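Local coordinates for small TOPRIM domain protein (Geobacillus stearothermophilus, PDB 2FCJ) that is of unknown function but carries a Toprim domain, the fold shared by topoisomerases, primases and certain nucleases, and so probably acts on nucleic acids, at residues E11-S14 with D15-V19; L66-Q69 with F70-M73; Q99-R103 with A104-V108. All blocks are in the same frame, centred on the assembly; numbering follows the deposited sequence.

Interaction 1: E11-S14 with D15-V19; sequences EGRS and DKQKV
Asp15 lays its side chain back over the first turn of helix 13-22, with CB 3.2 Å from the carbonyl oxygen of Gly12 and the carboxylate reaching on toward the amide of the same glycine. CG stands beside the aspartate's own backbone N (chi1 -66°), which brings OD2 within 3.3 Å of Gly12 N. The resulting hydrogen bond is weak, bent to 128° at the hydrogen, but OD2 has a second partner: a water that donates to it over 2.7 Å and accepts from Glu11 N at 2.9 Å. One carboxylate oxygen thus collects the amides of two consecutive residues, one directly and one through water. On the other flank of the turn, Gln17 keeps CG beside its own backbone N, 3.3 Å from Arg13 O, and a bend at chi2 then carries the amide oxygen toward the edge of the Arg13 guanidinium, NH1 to OE1 being 4.3 Å. In the backbone, Lys16 N bonds to Gly12 O in the carbonyl plane and opens the regular helical pattern. The extended Lys18 chain carries NZ away to a hydrogen bond with Ala92 O. Gly12 is the N-cap, and an aspartate three residues on accepting its N-H supplies one half of a capping box, the glycine having no side chain to return the bond. Glu11-Gly12 followed by this helix is consistent with the glutamate motif of Toprim domains, at the strand-to-helix turn of a beta-alpha-beta unit.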
loop_
_atom_site.group_PDB
_atom_site.type_symbol
_atom_site.label_atom_id
_atom_site.label_comp_id
_atom_site.label_asym_id
_atom_site.label_seq_id
_atom_site.Cartn_x
_atom_site.Cartn_y
_atom_site.Cartn_z
ATOM N N GLU A 11 5.429 -2.082 -3.404
ATOM C CA GLU A 11 6.374 -2.765 -4.279
ATOM C C GLU A 11 7.765 -2.870 -3.665
ATOM O O GLU A 11 8.488 -3.847 -3.905
ATOM C CB GLU A 11 6.450 -2.069 -5.644
ATOM C CG GLU A 11 7.351 -2.788 -6.664
ATOM C CD GLU A 11 7.200 -2.244 -8.082
ATOM O OE1 GLU A 11 6.749 -1.087 -8.249
ATOM O OE2 GLU A 11 7.577 -2.965 -9.037
ATOM N N GLY A 12 8.134 -1.881 -2.859
ATOM C CA GLY A 12 9.533 -1.682 -2.478
ATOM C C GLY A 12 9.774 -1.702 -0.980
ATOM O O GLY A 12 8.925 -1.289 -0.196
ATOM N N ARG A 13 10.952 -2.171 -0.578
ATOM C CA ARG A 13 11.271 -2.302 0.836
ATOM C C ARG A 13 11.182 -0.963 1.559
ATOM O O ARG A 13 10.703 -0.891 2.691
ATOM C CB ARG A 13 12.684 -2.863 1.003
ATOM C CG ARG A 13 12.985 -3.407 2.389
ATOM C CD ARG A 13 14.465 -3.286 2.719
ATOM N NE ARG A 13 14.991 -4.493 3.349
ATOM C CZ ARG A 13 14.959 -4.731 4.658
ATOM N NH1 ARG A 13 14.409 -3.849 5.481
ATOM N NH2 ARG A 13 15.468 -5.857 5.140
ATOM N N SER A 14 11.739 0.080 0.950
ATOM C CA SER A 14 11.729 1.389 1.585
ATOM C C SER A 14 10.309 1.930 1.686
ATOM O O SER A 14 9.974 2.625 2.643
ATOM C CB SER A 14 12.645 2.374 0.853
ATOM O OG SER A 14 12.353 2.421 -0.531
ATOM N N ASP A 15 9.471 1.591 0.707
ATOM C CA ASP A 15 8.061 1.980 0.755
ATOM C C ASP A 15 7.455 1.400 2.021
ATOM O O ASP A 15 6.674 2.060 2.689
ATOM C CB ASP A 15 7.269 1.396 -0.421
ATOM C CG ASP A 15 7.689 1.943 -1.762
ATOM O OD1 ASP A 15 8.416 2.962 -1.814
ATOM O OD2 ASP A 15 7.311 1.314 -2.780
ATOM N N LYS A 16 7.722 0.120 2.271
ATOM C CA LYS A 16 7.151 -0.577 3.418
ATOM C C LYS A 16 7.552 0.078 4.733
ATOM O O LYS A 16 6.705 0.361 5.577
ATOM C CB LYS A 16 7.576 -2.042 3.395
ATOM C CG LYS A 16 7.151 -2.842 4.604
ATOM C CD LYS A 16 7.082 -4.306 4.222
ATOM C CE LYS A 16 7.261 -5.221 5.411
ATOM N NZ LYS A 16 7.163 -6.637 4.977
ATOM N N GLN A 17 8.844 0.338 4.893
ATOM C CA GLN A 17 9.331 0.973 6.105
ATOM C C GLN A 17 8.731 2.371 6.289
ATOM O O GLN A 17 8.349 2.752 7.392
ATOM C CB GLN A 17 10.858 1.022 6.090
ATOM C CG GLN A 17 11.494 -0.341 5.890
ATOM C CD GLN A 17 11.502 -1.186 7.155
ATOM O OE1 GLN A 17 12.386 -1.047 8.001
ATOM N NE2 GLN A 17 10.533 -2.090 7.271
ATOM N N LYS A 18 8.621 3.118 5.196
ATOM C CA LYS A 18 8.083 4.474 5.245
ATOM C C LYS A 18 6.608 4.477 5.639
ATOM O O LYS A 18 6.173 5.268 6.477
ATOM C CB LYS A 18 8.237 5.110 3.873
ATOM C CG LYS A 18 7.769 6.533 3.783
ATOM C CD LYS A 18 8.379 7.185 2.561
ATOM C CE LYS A 18 8.071 8.665 2.517
ATOM N NZ LYS A 18 9.049 9.335 1.638
ATOM N N VAL A 19 5.838 3.590 5.023
ATOM C CA VAL A 19 4.444 3.423 5.407
ATOM C C VAL A 19 4.299 3.038 6.878
ATOM O O VAL A 19 3.485 3.612 7.609
ATOM C CB VAL A 19 3.759 2.358 4.540
ATOM C CG1 VAL A 19 2.403 2.013 5.115
ATOM C CG2 VAL A 19 3.633 2.845 3.109
HETATM O O HOH W 1 4.900 0.703 -3.900
#

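Interaction 2: L66-Q69 with F70-M73; sequences LRRQ and FRRM
Leu66 and Phe70, one helical turn apart, lie side by side and point the same way, with Leu66 CD1 3.7 Å from Phe70 CE1. The same edge of the ring turns back to the helix: Leu66 O lies at this edge, near the ring plane and 3.3 Å from Phe70 CD1; that carbonyl also receives the Phe70 N-H. With Phe70 cut back to an alanine, the Leu66 methyl is likely to lose its neighbour and a gap to open toward Leu41 and Leu55. Arg71 behaves differently: a bend at chi3 (-60°) folds its guanidinium over its own helix, one face meeting Arg67 O and Arg68 CA toward its rim, and NH2 reaching to 3.9 Å from Arg68 CB. The Arg68 guanidinium is turned 73° against it and stays clear, the Arg68 NE to Arg71 NH2 separation being 5.8 Å. Gln69 and Arg72 cross obliquely with their amide and guanidinium planes only 26° apart, Arg72 NH2 resting 3.8 Å from Gln69 CG. Met73 CG lies 3.6 Å above one face of the Arg72 guanidinium, toward the rim. The polar ends of Gln69 and Arg72 share the Asp38 carboxylate: Arg72 forms a salt bridge to it, and the Gln69 amide nitrogen bonds to it and to Ile36 O. Gln69 and Met73 thus face helix 38-47, Leu66 and Phe70 pack against Leu55 of strand 52-56, and Arg67 reaches across to the Leu80 carbonyl at strand 78-80, so that this last part of helix 61-73 lies between a neighbouring helix and the edge of the parallel sheet.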
loop_
_atom_site.group_PDB
_atom_site.type_symbol
_atom_site.label_atom_id
_atom_site.label_comp_id
_atom_site.label_asym_id
_atom_site.label_seq_id
_atom_site.Cartn_x
_atom_site.Cartn_y
_atom_site.Cartn_z
ATOM N N LEU A 66 2.174 -3.025 -12.016
ATOM C CA LEU A 66 1.686 -3.715 -10.845
ATOM C C LEU A 66 0.197 -3.465 -10.650
ATOM O O LEU A 66 -0.562 -4.388 -10.404
ATOM C CB LEU A 66 2.473 -3.248 -9.628
ATOM C CG LEU A 66 2.251 -4.033 -8.341
ATOM C CD1 LEU A 66 2.662 -5.497 -8.527
ATOM C CD2 LEU A 66 3.062 -3.405 -7.216
ATOM N N ARG A 67 -0.238 -2.234 -10.864
ATOM C CA ARG A 67 -1.673 -1.970 -10.770
ATOM C C ARG A 67 -2.464 -2.787 -11.779
ATOM O O ARG A 67 -3.539 -3.309 -11.461
ATOM C CB ARG A 67 -1.987 -0.495 -10.962
ATOM C CG ARG A 67 -1.511 0.371 -9.829
ATOM C CD ARG A 67 -2.170 1.715 -9.912
ATOM N NE ARG A 67 -1.518 2.658 -9.023
ATOM C CZ ARG A 67 -1.737 2.710 -7.713
ATOM N NH1 ARG A 67 -2.621 1.894 -7.150
ATOM N NH2 ARG A 67 -1.090 3.604 -6.972
ATOM N N ARG A 68 -1.954 -2.894 -12.998
ATOM C CA ARG A 68 -2.645 -3.632 -14.035
ATOM C C ARG A 68 -2.764 -5.107 -13.666
ATOM O O ARG A 68 -3.818 -5.721 -13.850
ATOM C CB ARG A 68 -1.911 -3.485 -15.363
ATOM C CG ARG A 68 -2.694 -4.103 -16.508
ATOM C CD ARG A 68 -2.053 -3.806 -17.841
ATOM N NE ARG A 68 -0.624 -4.068 -17.785
ATOM C CZ ARG A 68 0.271 -3.530 -18.605
ATOM N NH1 ARG A 68 -0.114 -2.724 -19.587
ATOM N NH2 ARG A 68 1.551 -3.834 -18.463
ATOM N N GLN A 69 -1.688 -5.660 -13.111
ATOM C CA GLN A 69 -1.708 -7.047 -12.662
ATOM C C GLN A 69 -2.764 -7.231 -11.576
ATOM O O GLN A 69 -3.508 -8.222 -11.570
ATOM C CB GLN A 69 -0.339 -7.449 -12.137
ATOM C CG GLN A 69 -0.253 -8.916 -11.837
ATOM C CD GLN A 69 1.043 -9.287 -11.189
ATOM O OE1 GLN A 69 1.745 -8.437 -10.629
ATOM N NE2 GLN A 69 1.370 -10.574 -11.240
ATOM N N PHE A 70 -2.808 -6.296 -10.636
ATOM C CA PHE A 70 -3.783 -6.377 -9.560
ATOM C C PHE A 70 -5.219 -6.278 -10.061
ATOM O O PHE A 70 -6.109 -6.924 -9.520
ATOM C CB PHE A 70 -3.518 -5.326 -8.473
ATOM C CG PHE A 70 -2.563 -5.792 -7.395
ATOM C CD1 PHE A 70 -1.237 -6.061 -7.681
ATOM C CD2 PHE A 70 -3.000 -6.005 -6.099
ATOM C CE1 PHE A 70 -0.356 -6.500 -6.681
ATOM C CE2 PHE A 70 -2.122 -6.437 -5.105
ATOM C CZ PHE A 70 -0.807 -6.685 -5.407
ATOM N N ARG A 71 -5.470 -5.417 -11.040
ATOM C CA ARG A 71 -6.832 -5.276 -11.544
ATOM C C ARG A 71 -7.330 -6.591 -12.146
ATOM O O ARG A 71 -8.517 -6.924 -12.046
ATOM C CB ARG A 71 -6.917 -4.128 -12.547
ATOM C CG ARG A 71 -6.846 -2.752 -11.907
ATOM C CD ARG A 71 -7.399 -1.699 -12.843
ATOM N NE ARG A 71 -6.637 -1.680 -14.086
ATOM C CZ ARG A 71 -5.552 -0.940 -14.280
ATOM N NH1 ARG A 71 -5.132 -0.127 -13.323
ATOM N NH2 ARG A 71 -4.923 -0.974 -15.452
ATOM N N ARG A 72 -6.381 -7.377 -12.666
ATOM C CA ARG A 72 -6.671 -8.669 -13.294
ATOM C C ARG A 72 -6.735 -9.806 -12.262
ATOM O O ARG A 72 -7.640 -10.639 -12.305
ATOM C CB ARG A 72 -5.628 -8.958 -14.381
ATOM C CG ARG A 72 -5.731 -10.335 -15.042
ATOM C CD ARG A 72 -4.750 -10.487 -16.216
ATOM N NE ARG A 72 -3.367 -10.203 -15.834
ATOM C CZ ARG A 72 -2.533 -11.092 -15.291
ATOM N NH1 ARG A 72 -2.937 -12.339 -15.090
ATOM N NH2 ARG A 72 -1.292 -10.741 -14.964
ATOM N N MET A 73 -5.768 -9.843 -11.345
ATOM C CA MET A 73 -5.611 -10.986 -10.417
ATOM C C MET A 73 -6.259 -10.784 -9.032
ATOM O O MET A 73 -6.523 -11.751 -8.314
ATOM C CB MET A 73 -4.120 -11.314 -10.229
ATOM C CG MET A 73 -3.386 -11.757 -11.490
ATOM S SD MET A 73 -3.959 -13.353 -12.103
ATOM C CE MET A 73 -3.764 -14.402 -10.652
#

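Interaction 3: Q99-R103 with A104-V108; sequences QVLLR and ARFDV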
loop_
_atom_site.group_PDB
_atom_site.type_symbol
_atom_site.label_atom_id
_atom_site.label_comp_id
_atom_site.label_asym_id
_atom_site.label_seq_id
_atom_site.Cartn_x
_atom_site.Cartn_y
_atom_site.Cartn_z
ATOM N N GLN A 99 -1.214 11.878 4.730
ATOM C CA GLN A 99 -2.517 12.371 4.299
ATOM C C GLN A 99 -3.223 11.416 3.332
ATOM O O GLN A 99 -4.451 11.274 3.397
ATOM C CB GLN A 99 -2.385 13.768 3.697
ATOM C CG GLN A 99 -2.026 14.822 4.746
ATOM C CD GLN A 99 -2.223 16.233 4.262
ATOM O OE1 GLN A 99 -2.573 16.461 3.098
ATOM N NE2 GLN A 99 -1.916 17.202 5.120
ATOM N N VAL A 100 -2.471 10.775 2.439
ATOM C CA VAL A 100 -3.062 9.774 1.553
ATOM C C VAL A 100 -3.695 8.661 2.375
ATOM O O VAL A 100 -4.828 8.250 2.122
ATOM C CB VAL A 100 -2.019 9.227 0.570
ATOM C CG1 VAL A 100 -2.559 8.019 -0.182
ATOM C CG2 VAL A 100 -1.616 10.318 -0.410
ATOM N N LEU A 101 -2.970 8.204 3.391
ATOM C CA LEU A 101 -3.467 7.128 4.239
ATOM C C LEU A 101 -4.625 7.579 5.115
ATOM O O LEU A 101 -5.592 6.836 5.311
ATOM C CB LEU A 101 -2.326 6.564 5.079
ATOM C CG LEU A 101 -1.237 5.893 4.245
ATOM C CD1 LEU A 101 -0.119 5.362 5.126
ATOM C CD2 LEU A 101 -1.797 4.803 3.323
ATOM N N LEU A 102 -4.532 8.792 5.642
ATOM C CA LEU A 102 -5.610 9.348 6.439
ATOM C C LEU A 102 -6.885 9.489 5.623
ATOM O O LEU A 102 -7.979 9.227 6.123
ATOM C CB LEU A 102 -5.187 10.705 6.977
ATOM C CG LEU A 102 -6.269 11.377 7.812
ATOM C CD1 LEU A 102 -6.590 10.573 9.079
ATOM C CD2 LEU A 102 -5.818 12.789 8.148
ATOM N N ARG A 103 -6.761 9.934 4.380
ATOM C CA ARG A 103 -7.910 10.022 3.482
ATOM C C ARG A 103 -8.578 8.659 3.304
ATOM O O ARG A 103 -9.796 8.570 3.149
ATOM C CB ARG A 103 -7.475 10.582 2.120
ATOM C CG ARG A 103 -8.601 10.747 1.102
ATOM C CD ARG A 103 -8.078 11.340 -0.214
ATOM N NE ARG A 103 -6.987 10.554 -0.790
ATOM C CZ ARG A 103 -6.204 10.969 -1.782
ATOM N NH1 ARG A 103 -6.393 12.164 -2.323
ATOM N NH2 ARG A 103 -5.235 10.186 -2.243
ATOM N N ALA A 104 -7.781 7.595 3.339
ATOM C CA ALA A 104 -8.304 6.235 3.243
ATOM C C ALA A 104 -8.697 5.633 4.598
ATOM O O ALA A 104 -8.951 4.440 4.699
ATOM C CB ALA A 104 -7.282 5.338 2.528
ATOM N N ARG A 105 -8.732 6.463 5.635
ATOM C CA ARG A 105 -9.215 6.048 6.956
ATOM C C ARG A 105 -8.252 5.207 7.789
ATOM O O ARG A 105 -8.667 4.545 8.732
ATOM C CB ARG A 105 -10.591 5.377 6.855
ATOM C CG ARG A 105 -11.691 6.328 6.409
ATOM C CD ARG A 105 -13.033 5.626 6.290
ATOM N NE ARG A 105 -13.910 6.296 5.334
ATOM C CZ ARG A 105 -13.926 6.040 4.031
ATOM N NH1 ARG A 105 -13.117 5.121 3.524
ATOM N NH2 ARG A 105 -14.753 6.699 3.233
ATOM N N PHE A 106 -6.950 5.328 7.525
ATOM C CA PHE A 106 -5.949 4.798 8.419
ATOM C C PHE A 106 -5.659 5.787 9.550
ATOM O O PHE A 106 -5.522 7.017 9.316
ATOM C CB PHE A 106 -4.660 4.531 7.649
ATOM C CG PHE A 106 -4.743 3.353 6.713
ATOM C CD1 PHE A 106 -4.432 2.087 7.168
ATOM C CD2 PHE A 106 -5.155 3.502 5.397
ATOM C CE1 PHE A 106 -4.485 0.990 6.317
ATOM C CE2 PHE A 106 -5.245 2.392 4.569
ATOM C CZ PHE A 106 -4.910 1.146 5.037
ATOM N N ASP A 107 -5.400 5.245 10.740
ATOM C CA ASP A 107 -4.803 6.006 11.839
ATOM C C ASP A 107 -3.349 6.278 11.527
ATOM O O ASP A 107 -2.557 5.348 11.386
ATOM C CB ASP A 107 -4.833 5.189 13.131
ATOM C CG ASP A 107 -6.222 5.021 13.691
ATOM O OD1 ASP A 107 -7.178 5.557 13.103
ATOM O OD2 ASP A 107 -6.349 4.377 14.754
ATOM N N VAL A 108 -2.978 7.557 11.491
ATOM C CA VAL A 108 -1.586 7.935 11.298
ATOM C C VAL A 108 -1.084 8.711 12.513
ATOM O O VAL A 108 -1.870 9.325 13.235
ATOM C CB VAL A 108 -1.407 8.765 10.010
ATOM C CG1 VAL A 108 -2.009 8.005 8.835
ATOM C CG2 VAL A 108 -2.088 10.122 10.140
#
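Leu101 is the close-packed centre of this turn, its CB lying 4.0 Å from Phe106 CB and just as far from Val108 CG1. The chain leaves helix 94-103 and doubles back so that Phe106 and Val108 both come back onto Leu101. Phe106 carries CG beside its own backbone N (chi1 -72°), which places the ring edge against the Leu101 carbonyl, with CD2 3.4 Å from Leu101 O and the oxygen in the ring plane. The same oxygen takes the Phe106 N-H at 3.0 Å, the donor standing above the carbonyl plane, and also a weak bond from Ala104 N. Ala104 adds its methyl 3.6 Å from Leu101 O and packs inward on Leu80 of strand 78-80. Together with the 2.9 Å bond from Arg105 N to Leu102 O, the Phe106-Leu101 bond makes a Schellman motif, in which Arg105, with a positive phi of 77°, is the C-prime residue that ends the helix. Beyond the turn the Phe106 ring enters the core beside strand 6-10, touching Ile8, meeting Tyr54 edge to face and Lys6 in a cation-pi contact; Leu101 likewise reaches Ile8. The outer side is looser. Leu102 points away from the returning chain, yet its CD1 still comes to 3.7 Å from Phe106 O, while its CB is only in distant touch with Val108 CG2, at 4.5 Å. Farther out still, Arg103 and Arg105 are exposed and run off from the turn in different directions, Arg105 giving its backbone rather than its side chain to the motif.

In the fold
From the N terminus, interaction 1 comes first, where strand 6-10 turns into helix 13-22; interaction 2 follows in the last turns of helix 61-73, and interaction 3 where helix 94-103 ends. Each joins consecutive residues, closing a helical turn or cap rather than a long loop, and the three run in series without nesting or crossing. In space interaction 1 is the middle member: Glu11 CB packs 4.0 Å from Leu66 CD2 of interaction 2, and Val19 CG1 lies 4.2 Å from Leu101 CD1 of interaction 3. Interactions 2 and 3 sit on opposite sides of the chain's centre, nearest atoms about 8 Å apart, and bring their helices to the same four-stranded parallel sheet.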